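Side-chain contact in BAG family molecular chaperone regulator 3 (Arabidopsis thaliana, PDB 4HWF), which probably acts as a co-chaperone in programmed cell death and stress responses, its BAG domain binding the ATPase domain of HSP70/HSC70 chaperones: residues G32-E36 against K37-N41. Residues are numbered along the deposited sequence; the frame is centred on the assembly and turned at random.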
loop_
_atom_site.group_PDB
_atom_site.type_symbol
_atom_site.label_atom_id
_atom_site.label_comp_id
_atom_site.label_asym_id
_atom_site.label_seq_id
_atom_site.Cartn_x
_atom_site.Cartn_y
_atom_site.Cartn_z
ATOM N N GLY A 32 17.777 6.860 13.603
ATOM C CA GLY A 32 17.847 7.944 12.638
ATOM C C GLY A 32 16.572 8.757 12.483
ATOM O O GLY A 32 15.487 8.306 12.843
ATOM N N LYS A 33 16.716 9.961 11.933
ATOM C CA LYS A 33 15.590 10.850 11.674
ATOM C C LYS A 33 15.352 11.005 10.173
ATOM O O LYS A 33 16.281 11.293 9.411
ATOM C CB LYS A 33 15.848 12.230 12.283
ATOM C CG LYS A 33 15.829 12.239 13.804
ATOM C CD LYS A 33 14.545 11.592 14.337
ATOM C CE LYS A 33 14.575 11.448 15.859
ATOM N NZ LYS A 33 13.302 10.868 16.380
ATOM N N VAL A 34 14.106 10.806 9.758
ATOM C CA VAL A 34 13.724 10.994 8.365
ATOM C C VAL A 34 12.615 12.036 8.290
ATOM O O VAL A 34 11.884 12.242 9.258
ATOM C CB VAL A 34 13.266 9.672 7.709
ATOM C CG1 VAL A 34 14.152 8.507 8.175
ATOM C CG2 VAL A 34 11.827 9.390 8.028
ATOM N N GLU A 35 12.515 12.720 7.157
ATOM C CA GLU A 35 11.452 13.701 6.960
ATOM C C GLU A 35 10.131 13.006 6.625
ATOM O O GLU A 35 10.094 12.055 5.855
ATOM C CB GLU A 35 11.829 14.680 5.853
ATOM C CG GLU A 35 12.987 15.572 6.209
ATOM C CD GLU A 35 12.687 16.427 7.425
ATOM O OE1 GLU A 35 13.379 16.271 8.457
ATOM O OE2 GLU A 35 11.746 17.246 7.355
ATOM N N GLU A 36 9.046 13.490 7.204
ATOM C CA GLU A 36 7.739 12.901 6.965
ATOM C C GLU A 36 7.389 12.881 5.479
ATOM O O GLU A 36 6.759 11.946 4.994
ATOM C CB GLU A 36 6.682 13.670 7.750
ATOM C CG GLU A 36 5.317 13.046 7.706
ATOM C CD GLU A 36 4.362 13.707 8.676
ATOM O OE1 GLU A 36 4.608 13.629 9.902
ATOM O OE2 GLU A 36 3.370 14.307 8.207
ATOM N N LYS A 37 7.812 13.900 4.741
ATOM C CA LYS A 37 7.475 13.958 3.326
ATOM C C LYS A 37 8.097 12.831 2.502
ATOM O O LYS A 37 7.537 12.438 1.491
ATOM C CB LYS A 37 7.777 15.331 2.719
ATOM C CG LYS A 37 9.227 15.604 2.439
ATOM C CD LYS A 37 9.371 16.889 1.615
ATOM C CE LYS A 37 8.718 18.087 2.309
ATOM N NZ LYS A 37 8.688 19.311 1.436
ATOM N N SER A 38 9.238 12.296 2.932
ATOM C CA SER A 38 9.798 11.122 2.264
ATOM C C SER A 38 8.881 9.900 2.428
ATOM O O SER A 38 8.744 9.080 1.515
ATOM C CB SER A 38 11.201 10.801 2.794
ATOM O OG SER A 38 12.070 11.896 2.579
ATOM N N LEU A 39 8.257 9.780 3.593
ATOM C CA LEU A 39 7.360 8.664 3.851
ATOM C C LEU A 39 5.992 8.862 3.166
ATOM O O LEU A 39 5.383 7.900 2.684
ATOM C CB LEU A 39 7.179 8.465 5.357
ATOM C CG LEU A 39 8.487 8.234 6.127
ATOM C CD1 LEU A 39 8.211 8.156 7.606
ATOM C CD2 LEU A 39 9.187 6.987 5.637
ATOM N N VAL A 40 5.518 10.102 3.146
ATOM C CA VAL A 40 4.274 10.443 2.461
ATOM C C VAL A 40 4.423 10.227 0.961
ATOM O O VAL A 40 3.508 9.743 0.298
ATOM C CB VAL A 40 3.852 11.901 2.749
ATOM C CG1 VAL A 40 2.680 12.322 1.852
ATOM C CG2 VAL A 40 3.500 12.066 4.234
ATOM N N ASN A 41 5.584 10.571 0.422
ATOM C CA ASN A 41 5.834 10.336 -0.994
ATOM C C ASN A 41 5.830 8.848 -1.331
ATOM O O ASN A 41 5.315 8.437 -2.371
ATOM C CB ASN A 41 7.136 11.011 -1.441
ATOM C CG ASN A 41 7.005 12.534 -1.528
ATOM O OD1 ASN A 41 5.898 13.068 -1.681
ATOM N ND2 ASN A 41 8.139 13.241 -1.442
HETATM O O HOH W 1 8.682 16.503 5.934
#
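V34 meets L39 where the loop after helix 3-29 runs into helix 36-57. The CG2 methyl of V34 lies 3.8 Å from CD1 of L39, the side chains crossing at about a right angle. With CG1 of V34 anti to the carbonyl carbon (chi1 -40°), CG2 falls between the backbone N and the carbonyl carbon, facing the leucine. Beside this pair, the CG methylene of E36 lies 4.0 Å from the CG2 methyl of V40; CG of E36 stands anti to its own N (chi1 -173°), and the extended chain carries the carboxylate back past the helix start, away from V40.

The backbone beneath them forms the first turn of the helix. V40 N donates to E36 O over 2.9 Å, at 162° about the hydrogen, whereas L39 N gives the same oxygen a weak, bent bond. S38 N likewise bonds only weakly to E35 O, at 3.1 Å. K37 N donates to a water 3.0 Å away, which makes a weak bond to OE2 of E35.

Farther out, V34 packs on F24, V27 and I28 of helix 3-29, and L39 touches F24 as well. The contact therefore joins loop and helix start to the first helix of the three-helix BAG bundle through apolar side chains, while the negative charge of E35, weakly water-linked to K37 N, probably interacts favourably with the positive end of the helix dipole.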